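PDB 6L85: phosphate transporter from Thermotoga maritima MSB8, which probably imports inorganic phosphate across the cell membrane in a sodium-dependent manner, as its relatives in human solute carrier family SLC20 do. Local coordinates for residues 26-30 / 243-247; 38-42 / 305-309; 48-53 / 251-256; 146-151 / 352-357. The contacts are given in a common frame with arbitrary orientation. Residues are numbered along the deposited sequence.

Interaction 1: 26-30 / 243-247. With NA (sodium ion), chain S.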
loop_
_atom_site.group_PDB
_atom_site.type_symbol
_atom_site.label_atom_id
_atom_site.label_comp_id
_atom_site.label_asym_id
_atom_site.label_seq_id
_atom_site.Cartn_x
_atom_site.Cartn_y
_atom_site.Cartn_z
ATOM N N SER B 26 12.216 -4.270 -14.391
ATOM C CA SER B 26 11.079 -4.856 -13.698
ATOM C C SER B 26 9.973 -5.307 -14.637
ATOM O O SER B 26 9.338 -6.329 -14.364
ATOM C CB SER B 26 10.494 -3.868 -12.678
ATOM O OG SER B 26 9.968 -2.722 -13.308
ATOM N N MET B 27 9.747 -4.599 -15.749
ATOM C CA MET B 27 8.565 -4.862 -16.564
ATOM C C MET B 27 8.829 -5.641 -17.854
ATOM O O MET B 27 7.858 -6.063 -18.485
ATOM C CB MET B 27 7.851 -3.543 -16.918
ATOM C CG MET B 27 7.203 -2.850 -15.704
ATOM S SD MET B 27 5.905 -3.849 -14.903
ATOM C CE MET B 27 5.533 -2.836 -13.483
ATOM N N ALA B 28 10.088 -5.857 -18.270
ATOM C CA ALA B 28 10.320 -6.533 -19.543
ATOM C C ALA B 28 9.827 -7.978 -19.520
ATOM O O ALA B 28 9.368 -8.476 -20.542
ATOM C CB ALA B 28 11.805 -6.484 -19.915
ATOM N N THR B 29 9.914 -8.667 -18.382
ATOM C CA THR B 29 9.365 -10.019 -18.306
ATOM C C THR B 29 7.869 -10.022 -18.620
ATOM O O THR B 29 7.403 -10.806 -19.456
ATOM C CB THR B 29 9.624 -10.625 -16.922
ATOM O OG1 THR B 29 9.211 -9.699 -15.912
ATOM C CG2 THR B 29 11.124 -10.933 -16.723
ATOM N N ALA B 30 7.104 -9.138 -17.962
ATOM C CA ALA B 30 5.654 -9.093 -18.138
ATOM C C ALA B 30 5.278 -8.606 -19.531
ATOM O O ALA B 30 4.319 -9.102 -20.126
ATOM C CB ALA B 30 5.008 -8.190 -17.069
ATOM N N GLN B 243 3.078 -13.253 -12.764
ATOM C CA GLN B 243 4.318 -12.537 -13.014
ATOM C C GLN B 243 4.082 -11.043 -13.211
ATOM O O GLN B 243 5.031 -10.263 -13.163
ATOM C CB GLN B 243 5.080 -13.176 -14.191
ATOM C CG GLN B 243 4.619 -12.811 -15.578
ATOM C CD GLN B 243 5.800 -12.663 -16.525
ATOM O OE1 GLN B 243 6.574 -11.712 -16.412
ATOM N NE2 GLN B 243 5.955 -13.605 -17.452
ATOM N N ILE B 244 2.830 -10.608 -13.311
ATOM C CA ILE B 244 2.545 -9.184 -13.185
ATOM C C ILE B 244 2.812 -8.724 -11.753
ATOM O O ILE B 244 3.429 -7.672 -11.514
ATOM C CB ILE B 244 1.095 -8.896 -13.618
ATOM C CG1 ILE B 244 0.890 -9.370 -15.052
ATOM C CG2 ILE B 244 0.753 -7.384 -13.485
ATOM C CD1 ILE B 244 -0.560 -9.304 -15.526
ATOM N N LEU B 245 2.339 -9.503 -10.778
ATOM C CA LEU B 245 2.585 -9.176 -9.381
ATOM C C LEU B 245 4.080 -9.149 -9.111
ATOM O O LEU B 245 4.605 -8.244 -8.444
ATOM C CB LEU B 245 1.901 -10.206 -8.476
ATOM C CG LEU B 245 0.365 -10.249 -8.506
ATOM C CD1 LEU B 245 -0.162 -11.243 -7.473
ATOM C CD2 LEU B 245 -0.216 -8.866 -8.255
ATOM N N THR B 246 4.775 -10.152 -9.631
ATOM C CA THR B 246 6.206 -10.238 -9.378
ATOM C C THR B 246 6.965 -9.102 -10.088
ATOM O O THR B 246 7.986 -8.610 -9.579
ATOM C CB THR B 246 6.651 -11.665 -9.751
ATOM O OG1 THR B 246 7.798 -12.018 -8.992
ATOM C CG2 THR B 246 6.915 -11.818 -11.233
ATOM N N SER B 247 6.426 -8.586 -11.200
ATOM C CA SER B 247 7.012 -7.388 -11.799
ATOM C C SER B 247 6.824 -6.166 -10.897
ATOM O O SER B 247 7.719 -5.308 -10.801
ATOM C CB SER B 247 6.394 -7.132 -13.171
ATOM O OG SER B 247 7.136 -7.782 -14.182
HETATM NA NA NA S . 6.996 -10.162 -14.569
#
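Metal coordination is the dominant interaction here, and it shows how one ion can clamp two membrane helices together. The segments run almost antiparallel, at 170°, with axes 8.7 Å apart, and the sodium ion lies between them. From one side it takes Thr29 OG1 at 2.6 Å; from the other, Gln243 O, Gln243 OE1 and Ser247 OG each bind it at 2.4 Å. Gln243 thus chelates the ion, through its backbone O and its side-chain OE1, the side chain curling back so that both oxygens face the same ion. Asp327 completes the site, and Gln243 NE2 is held by Asn320.

A hydrogen bond adds a direct link: Ser247 OG donates to Ser26 O across 2.6 Å. This acceptor is available because helix 26-30 is kinked, the N of Ala30 making no bond to the preceding turn. The hydroxyl of Ser26 is engaged separately, with Ser251 and with the carbonyl of Val23.

Packing supplies the rest. Ser247 is a knob in a hole formed by Ser26, Met27, Thr29 and Ala30, with Met27 SD 3.7 Å from Ser247 CB and Ala30 CB 3.6 Å from Ser247 OG.

Because the hydroxyl of Ser247 gives its proton to Ser26 O while its oxygen binds the ion, one atom takes part in both the sodium site and the direct link between the helices.

Interaction 2: 38-42 / 305-309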
loop_
_atom_site.group_PDB
_atom_site.type_symbol
_atom_site.label_atom_id
_atom_site.label_comp_id
_atom_site.label_asym_id
_atom_site.label_seq_id
_atom_site.Cartn_x
_atom_site.Cartn_y
_atom_site.Cartn_z
ATOM N N VAL B 38 2.986 -2.253 -22.899
ATOM C CA VAL B 38 4.010 -1.299 -22.488
ATOM C C VAL B 38 3.392 -0.165 -21.674
ATOM O O VAL B 38 3.903 0.205 -20.612
ATOM C CB VAL B 38 4.753 -0.771 -23.731
ATOM C CG1 VAL B 38 5.629 0.420 -23.370
ATOM C CG2 VAL B 38 5.582 -1.894 -24.371
ATOM N N ARG B 39 2.276 0.388 -22.153
ATOM C CA ARG B 39 1.623 1.511 -21.485
ATOM C C ARG B 39 1.132 1.128 -20.089
ATOM O O ARG B 39 1.310 1.888 -19.119
ATOM C CB ARG B 39 0.463 2.005 -22.353
ATOM C CG ARG B 39 -0.592 2.826 -21.621
ATOM C CD ARG B 39 -0.012 4.105 -21.016
ATOM N NE ARG B 39 0.147 5.189 -21.985
ATOM C CZ ARG B 39 -0.812 6.051 -22.310
ATOM N NH1 ARG B 39 -2.014 5.961 -21.743
ATOM N NH2 ARG B 39 -0.565 7.005 -23.202
ATOM N N GLN B 40 0.503 -0.042 -19.968
ATOM C CA GLN B 40 0.083 -0.514 -18.653
ATOM C C GLN B 40 1.290 -0.718 -17.752
ATOM O O GLN B 40 1.268 -0.346 -16.571
ATOM C CB GLN B 40 -0.706 -1.819 -18.783
ATOM C CG GLN B 40 -1.963 -1.727 -19.634
ATOM C CD GLN B 40 -2.653 -3.070 -19.784
ATOM O OE1 GLN B 40 -2.034 -4.074 -20.141
ATOM N NE2 GLN B 40 -3.946 -3.095 -19.496
ATOM N N ALA B 41 2.333 -1.364 -18.291
ATOM C CA ALA B 41 3.559 -1.586 -17.533
ATOM C C ALA B 41 4.090 -0.271 -16.988
ATOM O O ALA B 41 4.478 -0.188 -15.819
ATOM C CB ALA B 41 4.611 -2.271 -18.410
ATOM N N ALA B 42 4.057 0.780 -17.812
ATOM C CA ALA B 42 4.560 2.077 -17.378
ATOM C C ALA B 42 3.722 2.650 -16.234
ATOM O O ALA B 42 4.273 3.161 -15.255
ATOM C CB ALA B 42 4.612 3.041 -18.563
ATOM N N GLN B 305 9.454 3.976 -21.981
ATOM C CA GLN B 305 8.507 3.333 -22.878
ATOM C C GLN B 305 9.183 3.131 -24.228
ATOM O O GLN B 305 8.505 3.029 -25.257
ATOM C CB GLN B 305 7.224 4.185 -23.013
ATOM C CG GLN B 305 6.186 4.020 -21.879
ATOM C CD GLN B 305 4.750 4.427 -22.280
ATOM O OE1 GLN B 305 4.040 3.670 -22.936
ATOM N NE2 GLN B 305 4.321 5.608 -21.857
ATOM N N LYS B 306 10.527 3.167 -24.241
ATOM C CA LYS B 306 11.323 2.827 -25.419
ATOM C C LYS B 306 12.292 1.675 -25.161
ATOM O O LYS B 306 12.207 0.647 -25.842
ATOM C CB LYS B 306 12.060 4.079 -25.916
ATOM C CG LYS B 306 11.178 5.014 -26.775
ATOM C CD LYS B 306 10.255 5.884 -25.926
ATOM C CE LYS B 306 9.302 6.701 -26.797
ATOM N NZ LYS B 306 8.137 5.898 -27.312
ATOM N N VAL B 307 13.179 1.783 -24.168
ATOM C CA VAL B 307 14.130 0.705 -23.871
ATOM C C VAL B 307 13.441 -0.519 -23.263
ATOM O O VAL B 307 13.973 -1.648 -23.344
ATOM C CB VAL B 307 15.233 1.289 -22.966
ATOM C CG1 VAL B 307 14.587 2.080 -21.844
ATOM C CG2 VAL B 307 16.188 0.210 -22.421
ATOM N N MET B 308 12.246 -0.332 -22.683
ATOM C CA MET B 308 11.478 -1.473 -22.191
ATOM C C MET B 308 11.137 -2.439 -23.326
ATOM O O MET B 308 11.416 -3.642 -23.233
ATOM C CB MET B 308 10.205 -0.981 -21.494
ATOM C CG MET B 308 9.619 -1.928 -20.487
ATOM S SD MET B 308 8.027 -1.330 -19.880
ATOM C CE MET B 308 8.021 0.426 -20.303
ATOM N N GLU B 309 10.509 -1.934 -24.401
ATOM C CA GLU B 309 10.170 -2.780 -25.551
ATOM C C GLU B 309 11.325 -2.901 -26.543
ATOM O O GLU B 309 11.132 -2.880 -27.762
ATOM C CB GLU B 309 8.930 -2.207 -26.235
ATOM C CG GLU B 309 9.082 -0.726 -26.583
ATOM C CD GLU B 309 8.063 -0.214 -27.586
ATOM O OE1 GLU B 309 7.982 -0.782 -28.696
ATOM O OE2 GLU B 309 7.363 0.774 -27.267
#
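This is an oblique, mainly van der Waals contact between the first turn of helix 38-56 and the short helix 304-311, partly buried, its centre about 16 Å from the centre of the chain. The axes of the two segments pass 10.3 Å apart at 117°, a distance that leaves room for side chains to interleave. Val38 is the main wedge: its CG1 meets Gln305 OE1 at 3.6 Å and Met308 CE at 3.9 Å, while its CG2 lies 3.8 Å from Glu309 CB. Met308, t at both chi1 and chi2, reaches across to place SD 3.8 Å from Ala41 CB. In fold terms, the contact joins a helix from the N-terminal half of this all-helical transporter to one from the C-terminal half, and the preceding helix 2-32 also packs against it, Val23 and Met27 touching Met308. Gln305 lies along helix 38-56, its CG 3.8 Å from Ala42 CB and its OE1 beside Val38 CG1 and 3.6 Å from Arg39 CA, with NE2 bonded to the carbonyl of Phe301. At the edge of the contact, the side chain of Arg39 packs on Phe219 of the second subunit.

Interaction 3: 48-53 / 251-256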
loop_
_atom_site.group_PDB
_atom_site.type_symbol
_atom_site.label_atom_id
_atom_site.label_comp_id
_atom_site.label_asym_id
_atom_site.label_seq_id
_atom_site.Cartn_x
_atom_site.Cartn_y
_atom_site.Cartn_z
ATOM N N LEU B 48 4.560 1.855 -8.376
ATOM C CA LEU B 48 5.349 0.959 -7.530
ATOM C C LEU B 48 6.766 1.490 -7.269
ATOM O O LEU B 48 7.293 1.325 -6.160
ATOM C CB LEU B 48 5.393 -0.441 -8.148
ATOM C CG LEU B 48 4.316 -1.452 -7.728
ATOM C CD1 LEU B 48 4.278 -1.684 -6.213
ATOM C CD2 LEU B 48 2.956 -1.016 -8.225
ATOM N N GLU B 49 7.398 2.122 -8.273
ATOM C CA GLU B 49 8.704 2.751 -8.080
ATOM C C GLU B 49 8.614 3.837 -7.011
ATOM O O GLU B 49 9.467 3.927 -6.112
ATOM C CB GLU B 49 9.201 3.375 -9.394
ATOM C CG GLU B 49 9.462 2.433 -10.557
ATOM C CD GLU B 49 10.818 1.770 -10.424
ATOM O OE1 GLU B 49 11.659 2.330 -9.691
ATOM O OE2 GLU B 49 11.033 0.697 -11.019
ATOM N N PHE B 50 7.583 4.686 -7.109
ATOM C CA PHE B 50 7.425 5.770 -6.143
ATOM C C PHE B 50 7.180 5.201 -4.755
ATOM O O PHE B 50 7.743 5.685 -3.770
ATOM C CB PHE B 50 6.291 6.710 -6.586
ATOM C CG PHE B 50 5.882 7.720 -5.539
ATOM C CD1 PHE B 50 6.584 8.910 -5.383
ATOM C CD2 PHE B 50 4.794 7.473 -4.704
ATOM C CE1 PHE B 50 6.205 9.837 -4.407
ATOM C CE2 PHE B 50 4.398 8.414 -3.729
ATOM C CZ PHE B 50 5.092 9.582 -3.583
ATOM N N LEU B 51 6.397 4.121 -4.669
ATOM C CA LEU B 51 6.104 3.524 -3.367
ATOM C C LEU B 51 7.355 2.939 -2.711
ATOM O O LEU B 51 7.560 3.095 -1.501
ATOM C CB LEU B 51 5.036 2.448 -3.538
ATOM C CG LEU B 51 4.300 1.988 -2.287
ATOM C CD1 LEU B 51 3.455 3.141 -1.757
ATOM C CD2 LEU B 51 3.438 0.785 -2.623
ATOM N N GLY B 52 8.185 2.228 -3.488
ATOM C CA GLY B 52 9.433 1.709 -2.941
ATOM C C GLY B 52 10.395 2.807 -2.537
ATOM O O GLY B 52 11.018 2.738 -1.479
ATOM N N ALA B 53 10.504 3.856 -3.362
ATOM C CA ALA B 53 11.357 4.988 -3.018
ATOM C C ALA B 53 10.951 5.614 -1.686
ATOM O O ALA B 53 11.808 5.950 -0.860
ATOM C CB ALA B 53 11.301 6.036 -4.127
ATOM N N SER B 251 9.636 -3.628 -9.293
ATOM C CA SER B 251 9.506 -2.168 -9.370
ATOM C C SER B 251 9.679 -1.498 -8.012
ATOM O O SER B 251 10.354 -0.467 -7.884
ATOM C CB SER B 251 8.130 -1.806 -9.918
ATOM O OG SER B 251 8.178 -1.622 -11.306
ATOM N N PHE B 252 8.990 -2.038 -7.007
ATOM C CA PHE B 252 9.097 -1.555 -5.640
ATOM C C PHE B 252 10.541 -1.615 -5.161
ATOM O O PHE B 252 11.075 -0.635 -4.615
ATOM C CB PHE B 252 8.188 -2.412 -4.748
ATOM C CG PHE B 252 8.198 -2.025 -3.289
ATOM C CD1 PHE B 252 9.176 -2.509 -2.428
ATOM C CD2 PHE B 252 7.210 -1.197 -2.771
ATOM C CE1 PHE B 252 9.185 -2.163 -1.077
ATOM C CE2 PHE B 252 7.206 -0.845 -1.411
ATOM C CZ PHE B 252 8.193 -1.331 -0.572
ATOM N N SER B 253 11.183 -2.777 -5.342
ATOM C CA SER B 253 12.540 -2.938 -4.833
ATOM C C SER B 253 13.514 -2.054 -5.604
ATOM O O SER B 253 14.494 -1.559 -5.044
ATOM C CB SER B 253 12.938 -4.410 -4.898
ATOM O OG SER B 253 13.269 -4.739 -6.222
ATOM N N HIS B 254 13.197 -1.768 -6.861
ATOM C CA HIS B 254 14.027 -0.871 -7.647
ATOM C C HIS B 254 13.948 0.557 -7.116
ATOM O O HIS B 254 14.979 1.230 -6.969
ATOM C CB HIS B 254 13.622 -0.911 -9.119
ATOM C CG HIS B 254 14.387 0.066 -9.936
ATOM N ND1 HIS B 254 13.929 1.336 -10.189
ATOM C CD2 HIS B 254 15.625 -0.007 -10.481
ATOM C CE1 HIS B 254 14.842 2.006 -10.872
ATOM N NE2 HIS B 254 15.889 1.215 -11.048
ATOM N N GLY B 255 12.727 1.052 -6.868
ATOM C CA GLY B 255 12.583 2.352 -6.225
ATOM C C GLY B 255 13.321 2.419 -4.901
ATOM O O GLY B 255 14.022 3.393 -4.625
ATOM N N ALA B 256 13.238 1.340 -4.112
ATOM C CA ALA B 256 13.867 1.312 -2.799
ATOM C C ALA B 256 15.401 1.416 -2.893
ATOM O O ALA B 256 16.027 2.181 -2.146
ATOM C CB ALA B 256 13.444 0.042 -2.063
#
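Close to the presumed substrate site, helices 38-56 and 231-258 meet through glycine and pin a histidine with a carboxylate. Glu49 OE1 accepts a short hydrogen bond of 2.5 Å from His254 ND1, in the plane of the ring; NE2 of the same ring bonds to Asp22, and a phosphate ion is bound about 4 Å from the side chain. His254 precedes Gly255 and Ala256, which with Asn257 and Asp258 form the C-terminal copy of the Gly-Ala-Asn-Asp signature of this family. The helices run in the same general direction, crossing at -46° with axes 6.3 Å apart, as in a GASright pairing. A side chain on Gly52 would strike Phe252 O, and one on Gly255 would strike Glu49 O. Their absence permits CA-H...O contacts such as Gly52 CA to Phe252 O, 3.3 Å, and Gly255 CA to Glu49 O, 3.5 Å. Gly52 CA makes a CH-pi contact over the Phe252 ring, 3.8 Å from its centroid, while Leu48 CD1 approaches Phe252 CB at 4.2 Å.

Interaction 4: 146-151 / 352-357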
loop_
_atom_site.group_PDB
_atom_site.type_symbol
_atom_site.label_atom_id
_atom_site.label_comp_id
_atom_site.label_asym_id
_atom_site.label_seq_id
_atom_site.Cartn_x
_atom_site.Cartn_y
_atom_site.Cartn_z
ATOM N N GLY B 146 21.720 -13.299 -7.245
ATOM C CA GLY B 146 20.484 -13.328 -8.013
ATOM C C GLY B 146 20.388 -14.564 -8.893
ATOM O O GLY B 146 19.328 -15.205 -8.974
ATOM N N GLY B 147 21.498 -14.920 -9.552
ATOM C CA GLY B 147 21.520 -16.140 -10.344
ATOM C C GLY B 147 21.299 -17.378 -9.499
ATOM O O GLY B 147 20.536 -18.272 -9.879
ATOM N N LEU B 148 21.922 -17.428 -8.323
ATOM C CA LEU B 148 21.775 -18.598 -7.462
ATOM C C LEU B 148 20.349 -18.745 -6.954
ATOM O O LEU B 148 19.790 -19.848 -6.966
ATOM C CB LEU B 148 22.750 -18.524 -6.284
ATOM C CG LEU B 148 24.211 -18.304 -6.692
ATOM C CD1 LEU B 148 25.123 -18.132 -5.477
ATOM C CD2 LEU B 148 24.727 -19.399 -7.650
ATOM N N ILE B 149 19.756 -17.647 -6.472
ATOM C CA ILE B 149 18.376 -17.692 -5.997
ATOM C C ILE B 149 17.455 -18.117 -7.128
ATOM O O ILE B 149 16.564 -18.942 -6.944
ATOM C CB ILE B 149 17.965 -16.325 -5.412
ATOM C CG1 ILE B 149 18.830 -15.955 -4.203
ATOM C CG2 ILE B 149 16.522 -16.322 -5.029
ATOM C CD1 ILE B 149 18.489 -14.569 -3.629
ATOM N N SER B 150 17.636 -17.516 -8.303
ATOM C CA SER B 150 16.959 -17.916 -9.527
ATOM C C SER B 150 16.992 -19.433 -9.728
ATOM O O SER B 150 15.952 -20.093 -9.883
ATOM C CB SER B 150 17.678 -17.205 -10.679
ATOM O OG SER B 150 16.856 -16.977 -11.783
ATOM N N PHE B 151 18.206 -19.992 -9.748
ATOM C CA PHE B 151 18.393 -21.415 -10.013
ATOM C C PHE B 151 17.657 -22.260 -8.974
ATOM O O PHE B 151 16.853 -23.145 -9.315
ATOM C CB PHE B 151 19.899 -21.710 -10.032
ATOM C CG PHE B 151 20.254 -23.159 -10.219
ATOM C CD1 PHE B 151 20.304 -23.718 -11.486
ATOM C CD2 PHE B 151 20.558 -23.954 -9.127
ATOM C CE1 PHE B 151 20.642 -25.056 -11.661
ATOM C CE2 PHE B 151 20.899 -25.289 -9.292
ATOM C CZ PHE B 151 20.938 -25.842 -10.563
ATOM N N GLY B 352 21.873 -11.529 -13.960
ATOM C CA GLY B 352 22.227 -12.713 -13.198
ATOM C C GLY B 352 21.065 -13.674 -13.033
ATOM O O GLY B 352 21.215 -14.883 -13.214
ATOM N N ALA B 353 19.893 -13.151 -12.665
ATOM C CA ALA B 353 18.740 -14.014 -12.441
ATOM C C ALA B 353 18.357 -14.755 -13.723
ATOM O O ALA B 353 18.043 -15.955 -13.697
ATOM C CB ALA B 353 17.568 -13.182 -11.909
ATOM N N VAL B 354 18.398 -14.050 -14.854
ATOM C CA VAL B 354 18.116 -14.665 -16.147
ATOM C C VAL B 354 19.101 -15.803 -16.422
ATOM O O VAL B 354 18.702 -16.914 -16.797
ATOM C CB VAL B 354 18.146 -13.607 -17.267
ATOM C CG1 VAL B 354 18.128 -14.283 -18.637
ATOM C CG2 VAL B 354 16.967 -12.654 -17.144
ATOM N N THR B 355 20.405 -15.550 -16.226
ATOM C CA THR B 355 21.374 -16.613 -16.490
ATOM C C THR B 355 21.171 -17.783 -15.534
ATOM O O THR B 355 21.431 -18.936 -15.893
ATOM C CB THR B 355 22.824 -16.098 -16.415
ATOM O OG1 THR B 355 23.240 -15.975 -15.055
ATOM C CG2 THR B 355 22.970 -14.762 -17.096
ATOM N N GLY B 356 20.660 -17.514 -14.335
ATOM C CA GLY B 356 20.415 -18.589 -13.388
ATOM C C GLY B 356 19.219 -19.459 -13.740
ATOM O O GLY B 356 19.190 -20.644 -13.389
ATOM N N VAL B 357 18.195 -18.895 -14.391
ATOM C CA VAL B 357 17.083 -19.763 -14.796
ATOM C C VAL B 357 17.324 -20.444 -16.128
ATOM O O VAL B 357 16.506 -21.278 -16.544
ATOM C CB VAL B 357 15.708 -19.090 -14.983
ATOM C CG1 VAL B 357 15.110 -18.712 -13.652
ATOM C CG2 VAL B 357 15.797 -17.926 -15.972
#
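At this close helix pair a serine and a threonine hydroxyl both end beside backbone carbonyls, and Ser150 is the one that reaches across. Its CA-CB bond points toward segment 352-357 and its t rotamer carries OG to Ala353 O, a very short hydrogen bond of 2.5 Å; Val357 CG1 lies just 3.1 Å from the same Ser150 OG. Ala353 O is then shared, since Val357 N also donates to it, at 3.0 Å. Thr355, in the p rotamer, folds back on its own helix and gives its OG1 proton to Gly352 O at 2.9 Å. Phe151 is t at chi1; the end of its side chain leads away while the ring keeps its edge near Gly356 O, and Phe151 CA makes a CA-H...O contact with Gly356 O at 3.6 Å.

Between these residues the surfaces are mostly glycine backbone, with the methyl of Ala353. Gly147 CA touches Gly352 O at 3.1 Å, and Gly356 CA makes a CA-H...O contact with Gly147 O at 3.5 Å; a CB on Gly356 would collide with both Gly147 O and Ser150 CB. The axes run 6.8 Å apart, crossing at -37°. Parallel helices, a Gly352-Gly356 GxxxG pair facing Gly147 and Ser150, and CA-H...O contacts together are the hallmarks of the GASright motif of membrane helices.

Followed from the N terminus, the chain opens all four contacts before closing any: helices 2-32, 38-56 (twice) and 129-162 each offer a segment, and the partners come after residue 230. Interaction 1 closes first, at 243-247, then interaction 3 at 251-256 on the same helix, interaction 2 at 305-309, and interaction 4 at 352-357. Interaction 3 is nested within interaction 2; every other pair crosses. Each contact therefore ties the N-terminal half to the C-terminal half. Met27 of interaction 1 packs on Ala41 and Met308 of interaction 2, and Ser26 probably hydrogen-bonds Ser251 of interaction 3, whereas interaction 4 touches none of the others.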